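Local coordinates for protein titin (Homo sapiens, PDB 4QEG) that probably serves, through immunoglobulin domains such as this one, as a link in the giant elastic filament of striated muscle, whose full-length chain also carries a serine/threonine protein kinase, at residues L6-T11 with G80-S85; M65-E70 with A86-T91. All coordinates share one frame; numbering follows the deposited sequence.

Contact 1: residues L6-T11 with G80-S85; sequences LHITKT and GNDQVS. With CA (calcium ion), chain B.
In the immunoglobulin β-sandwich, edge strand 8-10 of one sheet meets the start of strand 82-90 of the other, where I8 lies over D82 and V84. The carboxylate of D82 reaches across to the backbone of the first strand: I8 N donates to D82 OD2 at 3.3 Å, a long but nearly straight bond (170°) that uses the anti lone pair of the oxygen. The D82 side chain gets there with CG anti to its carbonyl carbon (chi1 -76°), and OD2 also lies against H7 CB. Water 2 donates to D82 OD2 at 2.6 Å and to I8 O, so one oxygen serves both the N-H and, through water, the C=O. The I8 side chain slides past D82 in the opposite direction, its CD1 3.6 Å from D82 CB. The strands belong to the two facing sheets of the I-set fold, 8-10 pairing with 23-29 through a classic beta bulge in which T9 and K10 both face E28, and 82-90 with 73-79; their axes diverge by 34°. Between the sheets I8 and V84 point tip to tip, I8 CD1 to V84 CG2 3.9 Å, and both rest on C27. Farther along, T11 crosses V84 at about a right angle, with T11 CG2 3.7 Å from V84 CG1. At the other end G80 CA makes a CH···O contact of 3.5 Å with L6 O, while water 1 accepts from N81 N and lies 2.8 Å from L6 O. G80 O binds a calcium ion at 2.4 Å together with four waters, one of which, water 3, donates to D82 O.

Contact 2: residues M65-E70 with A86-T91; sequences MNTSTE and ATLTVT. With CA (calcium ion), chain C.
The turn that follows strand 59-64 packs against the C-terminal end of strand 82-90, with V90 pressed onto T67 and the S68 carbonyl. V90 spreads its methyls over the turn: CG1, anti to the backbone N (chi1 -180°), lies 3.7 Å from T67 OG1, and CG2 comes within 3.3 Å of S68 O. The T67 side chain meets V90 at a slant, both valine methyls lying near T67 CB, while T67 CG2 faces L88 CD2 at 4.3 Å. The T67 hydroxyl is buried but satisfied, hydrogen-bonded to the carbonyl of K21. Water 7 bridges the two segments, donating to V90 O and hydrogen-bonded to T69 OG1 at 2.8 Å. That same T69 OG1 binds a calcium ion at 2.7 Å, a site that E19 also joins. S68 OG donates to E70 OE1 at 3.1 Å, meeting the carboxylate from above, 45° out of its plane; water 8 donates to E70 OE1 and is itself a calcium ligand. A short connection, turning into a 3-10 segment at T69-E70 and closing one end of the hydrophobic core beside the last strand, is typical of the E-F crossover between the two sheets of an immunoglobulin domain.

How the contacts relate
Contacts 1 and 2 lie about 23 Å apart, centre to centre, on opposite sides of the middle of one immunoglobulin domain. They share strand 82-90: contact 1 uses its first half and contact 2 its second. Along the chain the order is 6-11, 65-70, 80-85, 86-91, and the two pairings therefore cross. Contact 1 brings the N-terminal edge strand of the four-stranded sheet to the last strand of the five-stranded one; contact 2 sets the loop between strands 59-64 and 73-79 beside the C-terminus. The N-terminal strand and the 65-70 loop thus pack against successive halves of the last strand, toward opposite ends of the domain, consistent with modules joined end to end in titin.

Contact 1: residues L6-T11 with G80-S85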
ATOM      1  N   LEU A   6       3.820  17.121   7.157  1.00 15.75           N
ATOM      2  CA  LEU A   6       3.649  15.678   7.082  1.00 14.68           C
ATOM      3  C   LEU A   6       3.075  15.331   5.711  1.00 23.35           C
ATOM      4  O   LEU A   6       1.916  15.653   5.411  1.00 15.05           O
ATOM      5  CB  LEU A   6       2.726  15.168   8.192  1.00 14.41           C
ATOM      6  CG  LEU A   6       2.262  13.720   8.025  1.00 20.47           C
ATOM      7  CD1 LEU A   6       3.451  12.752   8.067  1.00 12.95           C
ATOM      8  CD2 LEU A   6       1.217  13.382   9.089  1.00 19.58           C
ATOM      9  N   HIS A   7       3.883  14.685   4.878  1.00 14.28           N
ATOM     10  CA  HIS A   7       3.453  14.385   3.520  1.00 15.66           C
ATOM     11  C   HIS A   7       4.122  13.142   2.938  1.00 18.46           C
ATOM     12  O   HIS A   7       5.080  12.599   3.495  1.00 19.21           O
ATOM     13  CB  HIS A   7       3.724  15.579   2.608  1.00 15.72           C
ATOM     14  CG  HIS A   7       5.180  15.846   2.392  1.00 16.24           C
ATOM     15  ND1 HIS A   7       5.973  16.432   3.357  1.00 19.20           N
ATOM     16  CD2 HIS A   7       5.983  15.595   1.336  1.00 18.71           C
ATOM     17  CE1 HIS A   7       7.206  16.538   2.892  1.00 22.44           C
ATOM     18  NE2 HIS A   7       7.247  16.030   1.675  1.00 17.43           N
ATOM     19  N   ILE A   8       3.589  12.700   1.809  1.00 13.69           N
ATOM     20  CA  ILE A   8       4.095  11.525   1.123  1.00 16.14           C
ATOM     21  C   ILE A   8       5.254  11.994   0.266  1.00 15.52           C
ATOM     22  O   ILE A   8       5.133  12.978  -0.474  1.00 15.32           O
ATOM     23  CB  ILE A   8       2.991  10.852   0.276  1.00 17.58           C
ATOM     24  CG1 ILE A   8       1.936  10.240   1.200  1.00 17.29           C
ATOM     25  CG2 ILE A   8       3.579   9.791  -0.660  1.00 18.05           C
ATOM     26  CD1 ILE A   8       0.638   9.904   0.513  1.00 12.24           C
ATOM     27  N   THR A   9       6.387  11.321   0.395  1.00 14.04           N
ATOM     28  CA  THR A   9       7.601  11.748  -0.288  1.00 15.28           C
ATOM     29  C   THR A   9       7.903  10.908  -1.522  1.00 15.61           C
ATOM     30  O   THR A   9       8.649  11.327  -2.394  1.00 17.02           O
ATOM     31  CB  THR A   9       8.798  11.683   0.654  1.00 21.04           C
ATOM     32  OG1 THR A   9       8.905  10.351   1.166  1.00 16.80           O
ATOM     33  CG2 THR A   9       8.600  12.655   1.819  1.00 22.29           C
ATOM     34  N   LYS A  10       7.347   9.704  -1.576  1.00 15.39           N
ATOM     35  CA  LYS A  10       7.537   8.837  -2.731  1.00 18.28           C
ATOM     36  C   LYS A  10       6.296   7.980  -2.960  1.00 17.92           C
ATOM     37  O   LYS A  10       5.829   7.286  -2.052  1.00 14.24           O
ATOM     38  CB  LYS A  10       8.776   7.955  -2.548  1.00 24.95           C
ATOM     39  CG  LYS A  10       8.895   6.849  -3.584  1.00 30.59           C
ATOM     40  CD  LYS A  10      10.313   6.336  -3.695  1.00 36.30           C
ATOM     41  CE  LYS A  10      11.271   7.479  -3.997  1.00 47.01           C
ATOM     42  NZ  LYS A  10      10.831   8.314  -5.161  1.00 52.13           N
ATOM     43  N   THR A  11       5.774   8.041  -4.182  1.00 14.28           N
ATOM     44  CA  THR A  11       4.512   7.405  -4.539  1.00 26.42           C
ATOM     45  C   THR A  11       4.684   5.927  -4.877  1.00 27.46           C
ATOM     46  O   THR A  11       5.799   5.422  -4.967  1.00 13.23           O
ATOM     47  CB  THR A  11       3.856   8.114  -5.741  1.00 28.96           C
ATOM     48  OG1 THR A  11       4.603   7.836  -6.933  1.00 34.45           O
ATOM     49  CG2 THR A  11       3.818   9.620  -5.515  1.00 35.73           C
ATOM     50  N   GLY A  80      -1.101  12.809   5.778  1.00 19.96           N
ATOM     51  CA  GLY A  80      -1.227  14.255   5.694  1.00 23.51           C
ATOM     52  C   GLY A  80      -2.506  14.579   4.948  1.00 20.96           C
ATOM     53  O   GLY A  80      -3.495  13.873   5.098  1.00 17.09           O
ATOM     54  N   ASN A  81      -2.503  15.623   4.129  1.00 16.95           N
ATOM     55  CA  ASN A  81      -3.658  15.835   3.265  1.00 26.39           C
ATOM     56  C   ASN A  81      -3.411  15.181   1.905  1.00 25.15           C
ATOM     57  O   ASN A  81      -4.071  15.514   0.932  1.00 30.56           O
ATOM     58  CB  ASN A  81      -3.996  17.337   3.124  1.00 29.86           C
ATOM     59  CG  ASN A  81      -3.008  18.102   2.251  1.00 30.07           C
ATOM     60  OD1 ASN A  81      -1.950  17.594   1.882  1.00 32.02           O
ATOM     61  ND2 ASN A  81      -3.357  19.340   1.922  1.00 27.14           N
ATOM     62  N   ASP A  82      -2.455  14.254   1.856  1.00 22.33           N
ATOM     63  CA  ASP A  82      -2.167  13.494   0.640  1.00 26.80           C
ATOM     64  C   ASP A  82      -2.851  12.134   0.585  1.00 22.40           C
ATOM     65  O   ASP A  82      -3.163  11.524   1.617  1.00 20.53           O
ATOM     66  CB  ASP A  82      -0.666  13.241   0.502  1.00 32.78           C
ATOM     67  CG  ASP A  82       0.096  14.458   0.058  1.00 41.70           C
ATOM     68  OD1 ASP A  82      -0.533  15.340  -0.586  1.00 44.90           O
ATOM     69  OD2 ASP A  82       1.319  14.520   0.360  1.00 41.63           O
ATOM     70  N   GLN A  83      -3.024  11.625  -0.628  1.00 22.90           N
ATOM     71  CA  GLN A  83      -3.178  10.188  -0.789  1.00 24.50           C
ATOM     72  C   GLN A  83      -2.679   9.806  -2.178  1.00 21.99           C
ATOM     73  O   GLN A  83      -2.883  10.545  -3.146  1.00 25.15           O
ATOM     74  CB  GLN A  83      -4.624   9.757  -0.559  1.00 28.53           C
ATOM     75  CG  GLN A  83      -5.607  10.096  -1.666  1.00 31.13           C
ATOM     76  CD  GLN A  83      -6.988   9.523  -1.409  1.00 32.33           C
ATOM     77  OE1 GLN A  83      -7.430   9.425  -0.264  1.00 33.79           O
ATOM     78  NE2 GLN A  83      -7.675   9.131  -2.480  1.00 34.21           N
ATOM     79  N   VAL A  84      -1.989   8.675  -2.261  1.00 17.77           N
ATOM     80  CA  VAL A  84      -1.470   8.171  -3.533  1.00 19.72           C
ATOM     81  C   VAL A  84      -2.045   6.792  -3.811  1.00 20.63           C
ATOM     82  O   VAL A  84      -2.359   6.049  -2.882  1.00 18.30           O
ATOM     83  CB  VAL A  84       0.072   8.080  -3.541  1.00 16.81           C
ATOM     84  CG1 VAL A  84       0.697   9.463  -3.592  1.00 16.69           C
ATOM     85  CG2 VAL A  84       0.572   7.302  -2.327  1.00 14.92           C
ATOM     86  N   SER A  85      -2.173   6.448  -5.088  1.00 12.93           N
ATOM     87  CA  SER A  85      -2.806   5.207  -5.487  1.00 12.48           C
ATOM     88  C   SER A  85      -2.025   4.506  -6.594  1.00 16.08           C
ATOM     89  O   SER A  85      -1.292   5.133  -7.357  1.00 13.28           O
ATOM     90  CB  SER A  85      -4.238   5.467  -5.956  1.00 15.86           C
ATOM     91  OG  SER A  85      -5.072   5.794  -4.867  1.00 20.25           O
TER
HETATM   92 CA    CA B3001      -5.638  13.012   5.620  1.00 22.87          CA
HETATM   93  O   HOH W   1       0.141  16.812   3.620  1.00 22.11           O
HETATM   94  O   HOH W   2       3.094  14.845  -1.547  1.00 38.28           O
HETATM   95  O   HOH W   3      -5.209  12.260   3.151  1.00 17.14           O
HETATM   96  O   HOH W   4      -4.392  11.470   6.863  1.00 20.82           O
HETATM   97  O   HOH W   5      -6.764  14.924   4.392  1.00 14.63           O
HETATM   98  O   HOH W   6      -7.190  11.415   5.105  1.00 14.52           O

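Contact 2: residues M65-E70 with A86-T91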
ATOM      1  N   MET A  65      -0.411 -11.255  -0.153  1.00 17.28           N
ATOM      2  CA  MET A  65      -0.039 -12.638  -0.396  1.00 11.77           C
ATOM      3  C   MET A  65      -1.182 -13.436  -1.013  1.00 15.93           C
ATOM      4  O   MET A  65      -2.356 -13.051  -0.920  1.00 14.73           O
ATOM      5  CB  MET A  65       0.426 -13.289   0.909  1.00 21.77           C
ATOM      6  CG  MET A  65       1.655 -12.603   1.511  1.00 21.66           C
ATOM      7  SD  MET A  65       2.170 -13.325   3.060  1.00 46.49           S
ATOM      8  CE  MET A  65       2.823 -14.885   2.483  1.00 21.62           C
ATOM      9  N   ASN A  66      -0.819 -14.536  -1.669  1.00 18.16           N
ATOM     10  CA  ASN A  66      -1.784 -15.457  -2.245  1.00 12.60           C
ATOM     11  C   ASN A  66      -2.769 -14.767  -3.176  1.00 11.75           C
ATOM     12  O   ASN A  66      -3.975 -14.962  -3.052  1.00 19.75           O
ATOM     13  CB  ASN A  66      -2.536 -16.175  -1.127  1.00 13.82           C
ATOM     14  CG  ASN A  66      -1.606 -16.889  -0.185  1.00 17.86           C
ATOM     15  OD1 ASN A  66      -1.501 -16.549   0.998  1.00 21.93           O
ATOM     16  ND2 ASN A  66      -0.898 -17.883  -0.712  1.00 17.65           N
ATOM     17  N   THR A  67      -2.258 -13.950  -4.091  1.00 10.91           N
ATOM     18  CA  THR A  67      -3.143 -13.109  -4.897  1.00 22.87           C
ATOM     19  C   THR A  67      -4.137 -13.920  -5.706  1.00 21.41           C
ATOM     20  O   THR A  67      -3.799 -14.984  -6.237  1.00 18.21           O
ATOM     21  CB  THR A  67      -2.378 -12.211  -5.878  1.00 19.51           C
ATOM     22  OG1 THR A  67      -1.446 -13.004  -6.627  1.00 17.99           O
ATOM     23  CG2 THR A  67      -1.659 -11.077  -5.139  1.00  9.44           C
ATOM     24  N   SER A  68      -5.362 -13.399  -5.777  1.00 22.14           N
ATOM     25  CA  SER A  68      -6.396 -13.927  -6.652  1.00 20.21           C
ATOM     26  C   SER A  68      -6.879 -12.806  -7.574  1.00 19.19           C
ATOM     27  O   SER A  68      -6.569 -11.629  -7.362  1.00 10.48           O
ATOM     28  CB  SER A  68      -7.569 -14.522  -5.849  1.00 19.74           C
ATOM     29  OG  SER A  68      -8.196 -13.548  -5.030  1.00 21.73           O
ATOM     30  N   THR A  69      -7.630 -13.193  -8.599  1.00 18.38           N
ATOM     31  CA  THR A  69      -8.206 -12.261  -9.569  1.00 14.54           C
ATOM     32  C   THR A  69      -8.935 -11.099  -8.888  1.00 12.22           C
ATOM     33  O   THR A  69      -8.846  -9.943  -9.324  1.00 17.23           O
ATOM     34  CB  THR A  69      -9.190 -13.006 -10.507  1.00 19.13           C
ATOM     35  OG1 THR A  69      -8.537 -14.150 -11.078  1.00 16.62           O
ATOM     36  CG2 THR A  69      -9.703 -12.095 -11.624  1.00 16.80           C
ATOM     37  N   GLU A  70      -9.644 -11.421  -7.815  1.00 13.94           N
ATOM     38  CA  GLU A  70     -10.408 -10.450  -7.036  1.00 17.79           C
ATOM     39  C   GLU A  70      -9.519  -9.350  -6.442  1.00 20.20           C
ATOM     40  O   GLU A  70      -9.982  -8.234  -6.210  1.00 25.45           O
ATOM     41  CB  GLU A  70     -11.185 -11.169  -5.909  1.00 20.98           C
ATOM     42  CG  GLU A  70     -12.336 -12.080  -6.377  1.00 28.22           C
ATOM     43  CD  GLU A  70     -11.968 -13.582  -6.445  1.00 36.99           C
ATOM     44  OE1 GLU A  70     -10.790 -13.900  -6.707  1.00 27.69           O
ATOM     45  OE2 GLU A  70     -12.865 -14.443  -6.248  1.00 42.20           O
ATOM     46  N   ALA A  86      -2.193   3.198  -6.680  1.00 13.60           N
ATOM     47  CA  ALA A  86      -1.609   2.442  -7.769  1.00 11.85           C
ATOM     48  C   ALA A  86      -2.473   1.213  -7.972  1.00 11.43           C
ATOM     49  O   ALA A  86      -3.269   0.860  -7.112  1.00 10.96           O
ATOM     50  CB  ALA A  86      -0.163   2.075  -7.472  1.00 11.39           C
ATOM     51  N   THR A  87      -2.333   0.564  -9.115  1.00 14.24           N
ATOM     52  CA  THR A  87      -3.180  -0.570  -9.435  0.50 11.55           C
ATOM     53  C   THR A  87      -2.416  -1.884  -9.372  1.00 12.23           C
ATOM     54  O   THR A  87      -1.241  -1.953  -9.755  1.00 10.96           O
ATOM     55  CB  THR A  87      -3.787  -0.420 -10.836  0.50 14.77           C
ATOM     56  OG1 THR A  87      -2.751  -0.554 -11.814  0.50 16.61           O
ATOM     57  CG2 THR A  87      -4.438   0.941 -10.979  0.50 13.85           C
ATOM     58  N   LEU A  88      -3.084  -2.915  -8.869  1.00 13.74           N
ATOM     59  CA  LEU A  88      -2.567  -4.267  -8.941  1.00 17.25           C
ATOM     60  C   LEU A  88      -3.360  -4.992 -10.012  1.00 18.18           C
ATOM     61  O   LEU A  88      -4.590  -4.953 -10.025  1.00 10.56           O
ATOM     62  CB  LEU A  88      -2.680  -5.004  -7.604  1.00 16.98           C
ATOM     63  CG  LEU A  88      -2.484  -6.528  -7.632  1.00 13.67           C
ATOM     64  CD1 LEU A  88      -1.056  -6.928  -7.985  1.00  9.10           C
ATOM     65  CD2 LEU A  88      -2.886  -7.160  -6.305  1.00  8.82           C
ATOM     66  N   THR A  89      -2.640  -5.641 -10.914  1.00 10.52           N
ATOM     67  CA  THR A  89      -3.252  -6.550 -11.867  1.00 17.01           C
ATOM     68  C   THR A  89      -2.770  -7.960 -11.560  1.00 12.31           C
ATOM     69  O   THR A  89      -1.562  -8.228 -11.565  1.00 10.45           O
ATOM     70  CB  THR A  89      -2.898  -6.186 -13.317  1.00 20.84           C
ATOM     71  OG1 THR A  89      -3.281  -4.829 -13.572  1.00 23.38           O
ATOM     72  CG2 THR A  89      -3.607  -7.130 -14.297  1.00 19.70           C
ATOM     73  N   VAL A  90      -3.703  -8.856 -11.271  1.00 10.28           N
ATOM     74  CA  VAL A  90      -3.319 -10.212 -10.933  1.00 12.51           C
ATOM     75  C   VAL A  90      -3.446 -11.094 -12.168  1.00 19.20           C
ATOM     76  O   VAL A  90      -4.555 -11.323 -12.639  1.00 20.81           O
ATOM     77  CB  VAL A  90      -4.165 -10.771  -9.783  1.00 14.68           C
ATOM     78  CG1 VAL A  90      -3.727 -12.174  -9.466  1.00 12.71           C
ATOM     79  CG2 VAL A  90      -4.021  -9.881  -8.543  1.00  9.50           C
ATOM     80  N   THR A  91      -2.290 -11.597 -12.621  1.00 26.23           N
ATOM     81  CA  THR A  91      -1.999 -12.185 -13.950  1.00 33.82           C
ATOM     82  C   THR A  91      -2.098 -11.185 -15.091  1.00 43.01           C
ATOM     83  O   THR A  91      -1.505 -10.111 -15.066  1.00 46.96           O
ATOM     84  CB  THR A  91      -2.898 -13.386 -14.312  1.00 29.24           C
ATOM     85  OG1 THR A  91      -4.259 -12.966 -14.388  1.00 35.77           O
ATOM     86  CG2 THR A  91      -2.751 -14.463 -13.313  1.00 21.03           C
ATOM     87  OXT THR A  91      -2.763 -11.453 -16.087  1.00 51.34           O
TER
HETATM   88 CA    CA C3002      -8.782 -16.765 -10.470  1.00 33.78          CA
HETATM   89  O   HOH W   7      -5.982 -13.657 -12.077  1.00 29.11           O
HETATM   90  O   HOH W   8     -10.380 -15.880  -8.528  1.00 27.03           O
HETATM   91  O   HOH W   9     -10.084 -19.043 -10.498  1.00 29.55           O